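Protein angel homolog 2 (Homo sapiens, PDB 6RW0) removes 2',3'-cyclic phosphates as a phosphatase of the CCR4 deadenylase family and may bind the 3'-untranslated regions of messenger RNAs. Local coordinates at residues Leu60-Asp63 / Leu64-Asn68; Pro244-Ser247 / Phe248-Gly252; Leu397-Glu400 / Gln401-Trp404. All blocks are in the same frame, centred on the assembly; numbering follows the deposited sequence. Where two conformers were deposited one is given.

Interaction 1: residues Leu60-Asp63 / Leu64-Asn68; sequences LSQD and LLEDN
Gln62 and Glu66, one turn apart on the short helix 62-67, are linked twice. Glu66 N donates to Gln62 O in the ordinary helical pattern, and, side chain to side chain, Gln62 NE2 reaches Glu66 OE2 at 3.1 Å in a nearly straight bond of 171°. The acceptor lies in the amide plane of Gln62, yet the amide meets the carboxylate on its anti side and well out of its plane, the two flat groups standing 81° apart. A bend at chi2 (68°) brings the amide back to Glu66. Leu65 points back at the preceding turn: its CD1 meets Leu60 CD2 at 3.7 Å, the two side chains crossing at about a right angle, while Leu65 N binds Ser61 O at 2.8 Å. Asp63 lies on the more open side of the same turn. Its carbonyl takes Asp67 N, and one water gives hydrogens to Asp63 OD1 (2.7 Å) and Glu66 OE1 (2.9 Å). At the N-cap, Ser61 OG accepts only a weak bond from Leu64 N and is also paired with Gln107. The chemistry implies a helix start, close to the magnesium ion at Leu60, held on its buried side by the Gln62 amide, which donates to Leu80 O and Glu66 and accepts from Arg85, whereas the acidic Asp63 and Glu66 are bridged by water, which would probably soften their repulsion.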
loop_
_atom_site.group_PDB
_atom_site.type_symbol
_atom_site.label_atom_id
_atom_site.label_comp_id
_atom_site.label_asym_id
_atom_site.label_seq_id
_atom_site.Cartn_x
_atom_site.Cartn_y
_atom_site.Cartn_z
ATOM N N LEU A 60 1.125 3.769 -11.706
ATOM C CA LEU A 60 0.606 3.147 -12.926
ATOM C C LEU A 60 1.747 2.783 -13.876
ATOM O O LEU A 60 2.362 3.653 -14.500
ATOM C CB LEU A 60 -0.488 3.981 -13.605
ATOM C CG LEU A 60 -1.059 3.423 -14.916
ATOM C CD1 LEU A 60 -1.624 2.021 -14.802
ATOM C CD2 LEU A 60 -2.128 4.399 -15.423
ATOM N N SER A 61 2.032 1.492 -13.981
ATOM C CA SER A 61 3.064 1.006 -14.888
ATOM C C SER A 61 2.606 1.156 -16.331
ATOM O O SER A 61 1.466 0.828 -16.663
ATOM C CB SER A 61 3.315 -0.465 -14.558
ATOM O OG SER A 61 3.735 -1.223 -15.682
ATOM N N GLN A 62 3.495 1.653 -17.197
ATOM C CA GLN A 62 3.115 1.841 -18.598
ATOM C C GLN A 62 2.722 0.526 -19.262
ATOM O O GLN A 62 1.752 0.483 -20.039
ATOM C CB GLN A 62 4.248 2.503 -19.384
ATOM C CG GLN A 62 3.810 2.983 -20.760
ATOM C CD GLN A 62 2.826 4.140 -20.677
ATOM O OE1 GLN A 62 2.815 4.883 -19.705
ATOM N NE2 GLN A 62 2.016 4.311 -21.717
ATOM N N ASP A 63 3.472 -0.555 -19.002
ATOM C CA ASP A 63 3.127 -1.844 -19.589
ATOM C C ASP A 63 1.729 -2.270 -19.154
ATOM O O ASP A 63 0.948 -2.784 -19.961
ATOM C CB ASP A 63 4.109 -2.934 -19.153
ATOM C CG ASP A 63 5.452 -2.868 -19.854
ATOM O OD1 ASP A 63 5.661 -2.016 -20.738
ATOM O OD2 ASP A 63 6.319 -3.699 -19.499
ATOM N N LEU A 64 1.411 -2.087 -17.866
ATOM C CA LEU A 64 0.091 -2.478 -17.375
ATOM C C LEU A 64 -1.002 -1.567 -17.912
ATOM O O LEU A 64 -2.111 -2.033 -18.188
ATOM C CB LEU A 64 0.081 -2.546 -15.847
ATOM C CG LEU A 64 1.064 -3.559 -15.252
ATOM C CD1 LEU A 64 0.895 -3.580 -13.725
ATOM C CD2 LEU A 64 0.899 -4.944 -15.853
ATOM N N LEU A 65 -0.708 -0.281 -18.107
ATOM C CA LEU A 65 -1.661 0.611 -18.748
ATOM C C LEU A 65 -1.993 0.103 -20.145
ATOM O O LEU A 65 -3.165 -0.073 -20.497
ATOM C CB LEU A 65 -1.046 2.007 -18.799
ATOM C CG LEU A 65 -1.858 3.202 -19.273
ATOM C CD1 LEU A 65 -1.049 4.474 -18.986
ATOM C CD2 LEU A 65 -2.192 3.108 -20.749
ATOM N N GLU A 66 -0.957 -0.183 -20.940
ATOM C CA GLU A 66 -1.152 -0.613 -22.321
ATOM C C GLU A 66 -1.805 -1.983 -22.404
ATOM O O GLU A 66 -2.596 -2.228 -23.325
ATOM C CB GLU A 66 0.187 -0.550 -23.062
ATOM C CG GLU A 66 0.621 0.900 -23.255
ATOM C CD GLU A 66 1.979 1.074 -23.880
ATOM O OE1 GLU A 66 2.610 0.063 -24.245
ATOM O OE2 GLU A 66 2.411 2.240 -23.991
ATOM N N ASP A 67 -1.516 -2.868 -21.450
ATOM C CA ASP A 67 -2.110 -4.196 -21.436
ATOM C C ASP A 67 -3.576 -4.162 -21.027
ATOM O O ASP A 67 -4.291 -5.148 -21.224
ATOM C CB ASP A 67 -1.416 -5.081 -20.400
ATOM C CG ASP A 67 -0.099 -5.645 -20.873
ATOM O OD1 ASP A 67 0.237 -5.500 -22.067
ATOM O OD2 ASP A 67 0.603 -6.242 -20.028
ATOM N N ASN A 68 -4.014 -3.069 -20.415
ATOM C CA ASN A 68 -5.368 -2.914 -19.902
ATOM C C ASN A 68 -6.022 -1.679 -20.487
ATOM O O ASN A 68 -6.693 -0.911 -19.793
ATOM C CB ASN A 68 -5.339 -2.850 -18.386
ATOM C CG ASN A 68 -5.000 -4.165 -17.786
ATOM O OD1 ASN A 68 -5.822 -5.071 -17.788
ATOM N ND2 ASN A 68 -3.768 -4.313 -17.321
HETATM O O HOH W 1 2.159 -3.936 -22.341
HETATM O O HOH W 2 4.818 -0.176 -22.457
#

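Interaction 2: residues Pro244-Ser247 / Phe248-Gly252; sequences PLYS and FIKEG
Tyr246 and Lys250 face each other across one turn of helix 244-251, an i to i+4 pair in the DNase I-like endonuclease/exonuclease/phosphatase fold. The lysine is the side chain to follow. Its CB lies 3.7 Å from Tyr246 O, the carbonyl that also receives Lys250 N. CG then passes over one face of the phenol ring, 3.3 Å from Tyr246 CE2, in a close aliphatic contact with the aromatic surface. CD moves on toward the oxygen, 3.5 Å from Tyr246 OH, and CE stays at a similar distance from that atom. All four torsions of the chain lie near -70°, and this repeated bending curls the lysine round the ring until NZ donates to Tyr246 OH at 2.7 Å. With chi1 at 177°, trans to the backbone nitrogen, the tyrosine side chain brings its ring and hydroxyl to Lys250. That hydroxyl is also hydrogen-bonded to His342 NE2, and the ring meets those of His342 and Tyr365, which joins the helix to His342 and to strand 359-369. Replacing Tyr246 by a leucine would probably leave both Lys250 NZ and His342 without their shared oxygen and set the lysine chain, stripped of the ring beside CG, free to uncurl. One residue back from each of this pair, Leu245 and Ile249 lie side by side, Leu245 CD2 3.8 Å from Ile249 CD1, on the face turned to helix 203-220, where both touch Leu210. At the C-terminal end the helix stops at Gly252, whose phi is positive (77°) and whose N donates to Phe248 O at 2.8 Å.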
loop_
_atom_site.group_PDB
_atom_site.type_symbol
_atom_site.label_atom_id
_atom_site.label_comp_id
_atom_site.label_asym_id
_atom_site.label_seq_id
_atom_site.Cartn_x
_atom_site.Cartn_y
_atom_site.Cartn_z
ATOM N N PRO A 244 -13.591 -7.195 5.147
ATOM C CA PRO A 244 -12.937 -8.064 6.139
ATOM C C PRO A 244 -11.431 -7.879 6.211
ATOM O O PRO A 244 -10.858 -7.860 7.307
ATOM C CB PRO A 244 -13.340 -9.474 5.684
ATOM C CG PRO A 244 -14.695 -9.263 5.043
ATOM C CD PRO A 244 -14.567 -7.937 4.321
ATOM N N LEU A 245 -10.756 -7.746 5.074
ATOM C CA LEU A 245 -9.310 -7.559 5.109
ATOM C C LEU A 245 -8.936 -6.239 5.785
ATOM O O LEU A 245 -8.027 -6.200 6.626
ATOM C CB LEU A 245 -8.765 -7.664 3.689
ATOM C CG LEU A 245 -7.243 -7.615 3.589
ATOM C CD1 LEU A 245 -6.722 -8.471 2.435
ATOM C CD2 LEU A 245 -6.709 -6.180 3.446
ATOM N N TYR A 246 -9.641 -5.158 5.459
ATOM C CA TYR A 246 -9.393 -3.876 6.113
ATOM C C TYR A 246 -9.634 -3.978 7.612
ATOM O O TYR A 246 -8.828 -3.493 8.416
ATOM C CB TYR A 246 -10.316 -2.815 5.518
ATOM C CG TYR A 246 -10.172 -1.469 6.187
ATOM C CD1 TYR A 246 -9.229 -0.551 5.746
ATOM C CD2 TYR A 246 -10.955 -1.131 7.279
ATOM C CE1 TYR A 246 -9.090 0.678 6.368
ATOM C CE2 TYR A 246 -10.824 0.101 7.907
ATOM C CZ TYR A 246 -9.879 0.995 7.442
ATOM O OH TYR A 246 -9.723 2.220 8.052
ATOM N N SER A 247 -10.754 -4.590 8.002
ATOM C CA SER A 247 -11.083 -4.696 9.418
ATOM C C SER A 247 -10.026 -5.489 10.169
ATOM O O SER A 247 -9.696 -5.168 11.317
ATOM C CB SER A 247 -12.452 -5.349 9.572
ATOM O OG SER A 247 -13.450 -4.561 8.945
ATOM N N PHE A 248 -9.488 -6.538 9.541
ATOM C CA PHE A 248 -8.414 -7.304 10.165
ATOM C C PHE A 248 -7.217 -6.409 10.470
ATOM O O PHE A 248 -6.656 -6.452 11.573
ATOM C CB PHE A 248 -8.022 -8.484 9.266
ATOM C CG PHE A 248 -6.793 -9.212 9.742
ATOM C CD1 PHE A 248 -6.732 -9.699 11.030
ATOM C CD2 PHE A 248 -5.704 -9.393 8.911
ATOM C CE1 PHE A 248 -5.606 -10.344 11.499
ATOM C CE2 PHE A 248 -4.570 -10.054 9.379
ATOM C CZ PHE A 248 -4.529 -10.524 10.665
ATOM N N ILE A 249 -6.803 -5.586 9.505
ATOM C CA ILE A 249 -5.667 -4.700 9.745
ATOM C C ILE A 249 -5.960 -3.780 10.921
ATOM O O ILE A 249 -5.138 -3.619 11.828
ATOM C CB ILE A 249 -5.317 -3.904 8.476
ATOM C CG1 ILE A 249 -4.862 -4.861 7.376
ATOM C CG2 ILE A 249 -4.220 -2.869 8.768
ATOM C CD1 ILE A 249 -4.660 -4.216 6.017
ATOM N N LYS A 250 -7.138 -3.159 10.920
ATOM C CA LYS A 250 -7.440 -2.140 11.915
ATOM C C LYS A 250 -7.671 -2.730 13.300
ATOM O O LYS A 250 -7.294 -2.117 14.307
ATOM C CB LYS A 250 -8.706 -1.385 11.511
ATOM C CG LYS A 250 -8.614 -0.543 10.280
ATOM C CD LYS A 250 -7.698 0.649 10.463
ATOM C CE LYS A 250 -8.324 1.736 11.329
ATOM N NZ LYS A 250 -9.543 2.373 10.728
ATOM N N GLU A 251 -8.321 -3.889 13.382
ATOM C CA GLU A 251 -8.702 -4.442 14.673
ATOM C C GLU A 251 -7.702 -5.446 15.226
ATOM O O GLU A 251 -7.695 -5.684 16.443
ATOM C CB GLU A 251 -10.083 -5.106 14.585
ATOM C CG GLU A 251 -11.178 -4.181 14.068
ATOM C CD GLU A 251 -11.338 -2.924 14.907
ATOM O OE1 GLU A 251 -11.158 -2.997 16.141
ATOM O OE2 GLU A 251 -11.644 -1.860 14.327
ATOM N N GLY A 252 -6.859 -6.032 14.379
ATOM C CA GLY A 252 -5.968 -7.077 14.827
ATOM C C GLY A 252 -6.625 -8.418 15.017
ATOM O O GLY A 252 -6.026 -9.306 15.629
#

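Interaction 3: residues Leu397-Glu400 / Gln401-Trp404; sequences LLTE and QDLW
Thr399 and Asp402 form a capping box at the start of helix 400-405, each side chain taking the backbone N-H of the other residue. Thr399 OG1 accepts from Asp402 N at 3.0 Å; its chi1 of 70° sets the hydroxyl between backbone N and carbonyl carbon, turned into the first helical turn. In return Asp402 OD2 receives Thr399 N in an almost perfectly straight bond (178°), the donor approaching from above the carboxylate plane. Close packing continues beside the box, on Leu398. Leu398 CB lies 3.6 Å from Asp402 OD2, and Leu398 CD1 meets Leu403 CD2 at 3.9 Å, the leucines crossing at about a right angle. The outer side is looser. One water joins Thr399 OG1 to Gln401 OE1, to which it donates. Beyond the backbone bond from Trp404 N to Glu400 O, the extended Glu400 chain touches the indole mainly through CG, 3.8 Å from Trp404 CD1; the ring also meets His74 edge-to-face. In the fold, the cap closes the loop that leaves strand 390-395, with Leu398 hydrogen-bonded through its backbone to Val352, while Leu403 and Trp404 lay the helix against Cys355 of strand 354-356.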
loop_
_atom_site.group_PDB
_atom_site.type_symbol
_atom_site.label_atom_id
_atom_site.label_comp_id
_atom_site.label_asym_id
_atom_site.label_seq_id
_atom_site.Cartn_x
_atom_site.Cartn_y
_atom_site.Cartn_z
ATOM N N LEU A 397 -8.282 13.718 0.303
ATOM C CA LEU A 397 -8.590 12.920 -0.902
ATOM C C LEU A 397 -9.796 13.561 -1.610
ATOM O O LEU A 397 -10.168 14.659 -1.265
ATOM C CB LEU A 397 -8.794 11.470 -0.426
ATOM C CG LEU A 397 -7.508 10.674 -0.251
ATOM C CD1 LEU A 397 -7.815 9.357 0.434
ATOM C CD2 LEU A 397 -6.828 10.430 -1.579
ATOM N N LEU A 398 -10.308 12.922 -2.638
ATOM C CA LEU A 398 -11.414 13.429 -3.458
ATOM C C LEU A 398 -12.494 12.368 -3.575
ATOM O O LEU A 398 -12.288 11.256 -3.181
ATOM C CB LEU A 398 -10.856 13.778 -4.836
ATOM C CG LEU A 398 -9.745 14.814 -4.860
ATOM C CD1 LEU A 398 -9.193 14.937 -6.256
ATOM C CD2 LEU A 398 -10.242 16.157 -4.365
ATOM N N THR A 399 -13.649 12.778 -4.050
ATOM C CA THR A 399 -14.773 11.869 -4.316
ATOM C C THR A 399 -14.714 11.377 -5.761
ATOM O O THR A 399 -13.993 11.924 -6.563
ATOM C CB THR A 399 -16.120 12.543 -4.049
ATOM O OG1 THR A 399 -16.283 13.519 -5.066
ATOM C CG2 THR A 399 -16.217 13.173 -2.682
ATOM N N GLU A 400 -15.511 10.357 -6.058
ATOM C CA GLU A 400 -15.661 9.796 -7.409
ATOM C C GLU A 400 -16.186 10.912 -8.319
ATOM O O GLU A 400 -15.699 11.048 -9.401
ATOM C CB GLU A 400 -16.634 8.617 -7.356
ATOM C CG GLU A 400 -16.980 8.054 -8.715
ATOM C CD GLU A 400 -17.886 6.838 -8.658
ATOM O OE1 GLU A 400 -18.264 6.468 -7.564
ATOM O OE2 GLU A 400 -18.198 6.312 -9.709
ATOM N N GLN A 401 -17.159 11.676 -7.845
ATOM C CA GLN A 401 -17.750 12.771 -8.645
ATOM C C GLN A 401 -16.683 13.827 -8.937
ATOM O O GLN A 401 -16.640 14.298 -10.046
ATOM C CB GLN A 401 -18.947 13.387 -7.932
ATOM C CG GLN A 401 -19.637 14.434 -8.787
ATOM C CD GLN A 401 -20.755 15.181 -8.108
ATOM O OE1 GLN A 401 -21.001 15.044 -6.918
ATOM N NE2 GLN A 401 -21.436 16.004 -8.876
ATOM N N ASP A 402 -15.829 14.141 -7.976
ATOM C CA ASP A 402 -14.751 15.130 -8.191
ATOM C C ASP A 402 -13.858 14.637 -9.327
ATOM O O ASP A 402 -13.501 15.393 -10.157
ATOM C CB ASP A 402 -13.830 15.254 -6.975
ATOM C CG ASP A 402 -14.388 15.993 -5.779
ATOM O OD1 ASP A 402 -15.274 16.812 -5.978
ATOM O OD2 ASP A 402 -13.942 15.696 -4.656
ATOM N N LEU A 403 -13.487 13.369 -9.308
ATOM C CA LEU A 403 -12.573 12.819 -10.329
ATOM C C LEU A 403 -13.239 12.758 -11.704
ATOM O O LEU A 403 -12.557 12.973 -12.667
ATOM C CB LEU A 403 -12.013 11.488 -9.835
ATOM C CG LEU A 403 -10.972 11.651 -8.735
ATOM C CD1 LEU A 403 -10.540 10.299 -8.219
ATOM C CD2 LEU A 403 -9.778 12.438 -9.226
ATOM N N TRP A 404 -14.522 12.434 -11.783
ATOM C CA TRP A 404 -15.150 12.474 -13.108
ATOM C C TRP A 404 -15.343 13.902 -13.613
ATOM O O TRP A 404 -15.424 14.110 -14.828
ATOM C CB TRP A 404 -16.442 11.640 -13.168
ATOM C CG TRP A 404 -16.093 10.178 -13.248
ATOM C CD1 TRP A 404 -16.349 9.210 -12.314
ATOM C CD2 TRP A 404 -15.355 9.536 -14.295
ATOM N NE1 TRP A 404 -15.828 8.006 -12.725
ATOM C CE2 TRP A 404 -15.214 8.178 -13.938
ATOM C CE3 TRP A 404 -14.814 9.973 -15.511
ATOM C CZ2 TRP A 404 -14.553 7.257 -14.750
ATOM C CZ3 TRP A 404 -14.149 9.051 -16.315
ATOM C CH2 TRP A 404 -14.025 7.711 -15.925
HETATM O O HOH W 3 -18.780 14.601 -4.745
#

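The three contacts follow one another along the chain in the order 60-68, 244-252 and 397-404, each within a single short helix or its cap. All lie in the endonuclease/exonuclease/phosphatase domain, yet none touches another. The centres of interactions 1 and 2, on opposite sides of the chain's centre, are about 30 Å apart. Helices 62-67 and 400-405 follow strands 49-58 and 390-395 of one seven-stranded sheet, whereas helix 244-251 follows strand 231-236 of the other. The side chain of Leu60 in interaction 1 is about 5 Å from the magnesium ion, that of Leu403 in interaction 3 about 14 Å. Interaction 1 thus probably belongs to the surroundings of the metal site, while interaction 3 is structural packing.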